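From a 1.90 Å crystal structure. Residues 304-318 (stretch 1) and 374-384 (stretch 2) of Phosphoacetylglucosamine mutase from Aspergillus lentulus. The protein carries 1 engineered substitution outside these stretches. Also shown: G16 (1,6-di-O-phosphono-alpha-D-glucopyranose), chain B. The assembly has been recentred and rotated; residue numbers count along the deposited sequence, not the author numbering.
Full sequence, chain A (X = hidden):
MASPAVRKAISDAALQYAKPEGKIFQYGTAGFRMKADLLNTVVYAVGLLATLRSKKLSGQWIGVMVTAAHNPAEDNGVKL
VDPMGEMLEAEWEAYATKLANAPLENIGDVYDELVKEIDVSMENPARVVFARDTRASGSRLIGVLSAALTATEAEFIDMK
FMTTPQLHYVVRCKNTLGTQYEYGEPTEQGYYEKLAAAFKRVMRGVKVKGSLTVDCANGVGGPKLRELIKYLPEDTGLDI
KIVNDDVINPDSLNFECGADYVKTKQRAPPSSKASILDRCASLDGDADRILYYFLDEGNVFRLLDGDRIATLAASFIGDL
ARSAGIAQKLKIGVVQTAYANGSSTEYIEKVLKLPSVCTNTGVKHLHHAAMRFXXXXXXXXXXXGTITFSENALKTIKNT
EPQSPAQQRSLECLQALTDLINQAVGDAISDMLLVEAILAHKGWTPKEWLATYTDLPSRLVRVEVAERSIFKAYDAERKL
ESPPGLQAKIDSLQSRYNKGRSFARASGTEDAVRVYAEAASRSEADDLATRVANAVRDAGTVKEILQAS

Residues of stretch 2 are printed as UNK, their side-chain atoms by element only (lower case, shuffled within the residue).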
# COMPACT_ATOMS: atom_id res chain seq x y z
N LEU A 304 11.56 5.86 11.48
CA LEU A 304 10.35 5.35 12.11
C LEU A 304 9.50 4.76 11.05
O LEU A 304 8.64 5.46 10.52
CB LEU A 304 9.56 6.37 12.95
CG LEU A 304 10.40 6.98 14.13
CD1 LEU A 304 9.96 8.44 14.46
CD2 LEU A 304 10.29 6.08 15.34
N ASP A 305 9.68 3.46 10.81
CA ASP A 305 9.11 2.88 9.55
C ASP A 305 7.71 2.29 9.74
O ASP A 305 7.08 2.55 10.77
CB ASP A 305 10.09 1.83 8.96
CG ASP A 305 10.21 0.53 9.85
OD1 ASP A 305 9.43 0.30 10.83
OD2 ASP A 305 11.09 -0.31 9.54
N GLY A 306 7.22 1.48 8.77
CA GLY A 306 5.84 0.93 8.90
C GLY A 306 5.52 0.18 10.17
O GLY A 306 4.39 0.27 10.72
N ASP A 307 6.48 -0.61 10.66
CA ASP A 307 6.23 -1.34 11.92
C ASP A 307 6.20 -0.46 13.13
O ASP A 307 5.52 -0.76 14.12
CB ASP A 307 7.26 -2.43 12.08
CG ASP A 307 7.08 -3.45 10.98
OD1 ASP A 307 6.04 -4.17 10.97
OD2 ASP A 307 7.95 -3.49 10.07
N ARG A 308 6.92 0.66 13.08
CA ARG A 308 6.77 1.68 14.13
C ARG A 308 5.39 2.30 14.14
O ARG A 308 4.89 2.58 15.22
CB ARG A 308 7.75 2.90 13.98
CG ARG A 308 9.15 2.44 14.16
CD ARG A 308 9.41 2.39 15.69
NE ARG A 308 10.78 1.99 15.84
CZ ARG A 308 11.51 1.99 16.94
NH1 ARG A 308 10.94 2.31 18.12
NH2 ARG A 308 12.79 1.62 16.86
N ILE A 309 4.81 2.52 12.95
CA ILE A 309 3.42 3.01 12.87
C ILE A 309 2.45 1.94 13.40
O ILE A 309 1.56 2.25 14.19
CB ILE A 309 3.03 3.46 11.41
CG1 ILE A 309 4.04 4.58 10.96
CG2 ILE A 309 1.59 4.03 11.40
CD1 ILE A 309 3.92 5.01 9.50
N ALA A 310 2.61 0.70 12.95
CA ALA A 310 1.73 -0.40 13.41
C ALA A 310 1.75 -0.45 14.96
O ALA A 310 0.70 -0.57 15.64
CB ALA A 310 2.23 -1.71 12.83
N THR A 311 2.95 -0.44 15.51
CA THR A 311 3.07 -0.61 16.98
C THR A 311 2.55 0.63 17.76
O THR A 311 1.95 0.49 18.84
CB THR A 311 4.50 -0.95 17.41
OG1 THR A 311 5.42 0.00 16.90
CG2 THR A 311 4.85 -2.31 16.84
N LEU A 312 2.78 1.80 17.19
CA LEU A 312 2.21 3.05 17.71
C LEU A 312 0.67 2.91 17.76
O LEU A 312 0.03 3.18 18.80
CB LEU A 312 2.67 4.26 16.84
CG LEU A 312 2.13 5.63 17.35
CD1 LEU A 312 2.83 6.01 18.67
CD2 LEU A 312 2.25 6.74 16.35
N ALA A 313 0.06 2.52 16.64
CA ALA A 313 -1.41 2.38 16.55
C ALA A 313 -1.97 1.26 17.47
O ALA A 313 -2.97 1.45 18.13
CB ALA A 313 -1.79 2.07 15.09
N ALA A 314 -1.29 0.08 17.49
CA ALA A 314 -1.71 -0.99 18.39
C ALA A 314 -1.65 -0.57 19.86
O ALA A 314 -2.58 -0.92 20.64
CB ALA A 314 -0.91 -2.27 18.13
N SER A 315 -0.62 0.18 20.27
CA SER A 315 -0.52 0.64 21.67
C SER A 315 -1.69 1.63 21.96
O SER A 315 -2.36 1.51 22.97
CB SER A 315 0.82 1.36 21.82
OG SER A 315 0.83 2.23 22.92
N PHE A 316 -1.86 2.65 21.11
CA PHE A 316 -2.91 3.64 21.32
C PHE A 316 -4.30 2.99 21.39
O PHE A 316 -5.06 3.22 22.31
CB PHE A 316 -2.90 4.67 20.19
CG PHE A 316 -3.80 5.84 20.45
CD1 PHE A 316 -3.68 6.57 21.65
CD2 PHE A 316 -4.76 6.20 19.52
CE1 PHE A 316 -4.54 7.66 21.89
CE2 PHE A 316 -5.58 7.32 19.72
CZ PHE A 316 -5.44 8.05 20.91
N ILE A 317 -4.64 2.17 20.42
CA ILE A 317 -5.93 1.52 20.40
C ILE A 317 -6.20 0.64 21.65
O ILE A 317 -7.35 0.61 22.20
CB ILE A 317 -6.23 0.76 19.07
CG1 ILE A 317 -6.26 1.78 17.91
CG2 ILE A 317 -7.54 -0.10 19.17
CD1 ILE A 317 -6.17 1.14 16.50
N GLY A 318 -5.19 -0.10 22.08
CA GLY A 318 -5.26 -0.86 23.30
C GLY A 318 -5.50 -0.02 24.51
O GLY A 318 -6.33 -0.42 25.35
N UNK A 374 -10.60 -8.75 15.88
CA UNK A 374 -11.60 -7.67 16.05
C UNK A 374 -10.99 -6.39 15.48
O UNK A 374 -11.61 -5.67 14.70
o UNK A 374 -13.33 -9.45 17.70
c UNK A 374 -12.53 -8.72 18.31
o UNK A 374 -12.20 -8.97 19.51
c UNK A 374 -11.94 -7.45 17.58
N UNK A 375 -9.75 -6.10 15.90
CA UNK A 375 -8.99 -4.93 15.37
C UNK A 375 -7.70 -5.52 14.70
O UNK A 375 -6.87 -6.09 15.39
c UNK A 375 -7.85 -2.79 16.03
c UNK A 375 -9.91 -3.52 17.33
c UNK A 375 -8.62 -3.98 16.54
N UNK A 376 -7.55 -5.41 13.39
CA UNK A 376 -6.36 -6.05 12.79
C UNK A 376 -5.43 -4.90 12.33
O UNK A 376 -5.75 -4.13 11.38
N UNK A 377 -4.30 -4.74 13.00
CA UNK A 377 -3.40 -3.64 12.64
C UNK A 377 -2.46 -4.29 11.62
O UNK A 377 -1.82 -5.31 11.93
c UNK A 377 -1.58 -2.05 13.40
c UNK A 377 -3.58 -2.56 14.86
c UNK A 377 -2.61 -3.14 13.83
N UNK A 378 -2.36 -3.74 10.40
CA UNK A 378 -1.37 -4.32 9.49
C UNK A 378 -0.55 -3.31 8.69
O UNK A 378 -1.11 -2.48 8.00
o UNK A 378 -6.50 -3.73 5.54
c UNK A 378 -5.34 -4.11 6.15
c UNK A 378 -2.96 -4.57 6.30
c UNK A 378 -4.42 -4.78 8.23
c UNK A 378 -5.50 -4.36 7.48
c UNK A 378 -4.08 -4.16 5.53
c UNK A 378 -2.01 -5.36 8.57
c UNK A 378 -3.15 -4.88 7.69
N UNK A 379 0.76 -3.35 8.85
CA UNK A 379 1.71 -2.50 8.09
C UNK A 379 2.83 -3.35 7.49
O UNK A 379 3.24 -4.29 8.16
c UNK A 379 -0.72 0.75 10.14
c UNK A 379 1.30 -0.20 9.13
c UNK A 379 0.58 2.02 8.49
c UNK A 379 0.20 -0.30 10.02
c UNK A 379 2.26 -1.35 8.97
c UNK A 379 -0.49 1.92 9.37
c UNK A 379 1.47 0.95 8.39
N UNK A 380 3.38 -2.97 6.33
CA UNK A 380 4.63 -3.49 5.88
C UNK A 380 5.65 -2.49 6.33
O UNK A 380 5.29 -1.30 6.49
o UNK A 380 4.18 -5.89 1.98
c UNK A 380 3.58 -4.93 2.45
o UNK A 380 2.94 -4.12 1.74
c UNK A 380 3.62 -4.73 3.95
c UNK A 380 4.62 -3.63 4.34
N UNK A 381 6.90 -2.94 6.55
CA UNK A 381 7.98 -2.04 6.99
C UNK A 381 8.12 -0.84 6.06
O UNK A 381 8.54 0.23 6.50
c UNK A 381 9.33 -2.87 7.10
N UNK A 382 7.84 -1.03 4.75
CA UNK A 382 8.03 0.03 3.75
C UNK A 382 6.99 1.15 3.92
O UNK A 382 7.03 2.15 3.18
o UNK A 382 5.54 -0.75 2.51
n UNK A 382 6.51 -2.15 1.07
c UNK A 382 6.55 -1.17 1.98
c UNK A 382 7.92 -0.57 2.29
N UNK A 383 6.00 0.96 4.83
CA UNK A 383 5.02 2.06 5.14
C UNK A 383 3.64 1.93 4.50
O UNK A 383 2.79 2.79 4.68
N UNK A 384 3.38 0.83 3.82
CA UNK A 384 1.98 0.46 3.52
C UNK A 384 1.26 -0.01 4.74
O UNK A 384 1.85 -0.71 5.59
c UNK A 384 1.89 -0.36 1.16
n UNK A 384 2.20 0.10 -0.98
c UNK A 384 1.99 -0.74 2.58
c UNK A 384 0.92 0.31 -0.72
c UNK A 384 2.84 -0.29 0.19
n UNK A 384 0.70 0.07 0.58
C1 G16 B . 3.85 -2.92 -3.78
C2 G16 B . 2.87 -3.67 -2.88
C3 G16 B . 3.47 -3.85 -1.45
C4 G16 B . 4.83 -4.53 -1.44
C5 G16 B . 5.77 -3.73 -2.34
C6 G16 B . 7.07 -4.42 -2.66
O1 G16 B . 4.06 -1.61 -3.24
O2 G16 B . 1.55 -3.06 -2.81
O3 G16 B . 2.52 -4.48 -0.70
O4 G16 B . 5.48 -4.60 -0.09
O5 G16 B . 5.23 -3.59 -3.67
O6 G16 B . 6.73 -5.70 -3.35
P G16 B . 7.94 -6.62 -3.93
O1P G16 B . 8.97 -6.84 -2.80
O2P G16 B . 8.62 -5.84 -5.08
O3P G16 B . 7.32 -7.90 -4.52
P' G16 B . 3.72 -0.24 -4.08
O1X G16 B . 2.46 -0.52 -4.94
O2X G16 B . 4.90 -0.02 -5.08
O3X G16 B . 3.71 0.90 -3.12
O HOH W 1 5.47 -5.64 8.99

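Position 374 carries two carbons, the second bearing two oxygens, a short carboxylate out of reach of the helix: D374. At position 375 one carbon carries two more, a beta-branched side chain pointing toward the helix, with a methyl 4.1 Å from CG2 of I317. This is V375, chi1 at t, and the methyl is CG1. Position 376 has no side-chain atoms and touches nothing on stretch 1, so it is G376. Position 377 repeats the three-carbon fork and again points toward the helix. One methyl lies 3.5 Å from O of A310 and 3.9 Å from its CB; the other lies 4.2 Å from CB of A314. The residue is V377, these methyls being CG1 and CG2 in turn, and the fork packs against the CB atoms of A310 and A314.

Position 378 has one carbon, then a ring of six carbons bearing an oxygen, and its CA-to-CB bond points away from the helix: Y378. The alternation continues at position 379, where one carbon leads to a plain six-carbon ring, with CA-to-CB pointing toward stretch 1. Its CB sits 3.2 Å from O of G306, and the ring has I309 CB and A310 N over one face. This is F379, the residue most covered by the helix in this stretch. CZ lies 3.6 Å from CG2 of I309, which makes an off-centre CH-pi contact with the ring, and CD2 is 3.7 Å from CB of A310.

Position 380 has three carbons, the third carrying two oxygens; its CA-to-CB bond points away from the helix, and its oxygens lie at the bound sugar: E380. Its OE1 accepts from O3 of the sugar at 2.5 Å and its OE2 from the sugar O4 at 2.8 Å. Position 381 has a single carbon, 3.3 Å from OD2 of D307, so it is A381. At position 382 there are two carbons, the second carrying one oxygen and one nitrogen, with CA-to-CB pointing away from the helix: N382, whose OD1 accepts from the backbone N of position 384 at 3.0 Å. Position 383 has no side chain, and its phi of 102° would jam a CB against the preceding carbonyl. It is G383, closing a type I turn that begins at E380. Position 384 bears one carbon and a five-membered ring with two nitrogens, H384; its NE2 donates to O3X of the bound sugar at 2.7 Å.

The contact rests on two rules. Along the nearly antiparallel helix and strand, alternate strand residues supply apolar side chains, V375, V377 and F379, to I317, the small A310 and A314, and I309. At the helix start the backbones close in: G306 N donates to A381 O at 2.9 Å, and CA of G306 lies 4.0 Å from CA of G383. A CB on G306 would come 1.8 Å from E380 O, so the close approach requires glycine. D305 caps the helix through weak bonds from D307 N and R308 N, while a water donates to both D307 OD1 and F379 O, bridging the two stretches.

Stretch 2, residues 374-384: DVGVYFEANGH
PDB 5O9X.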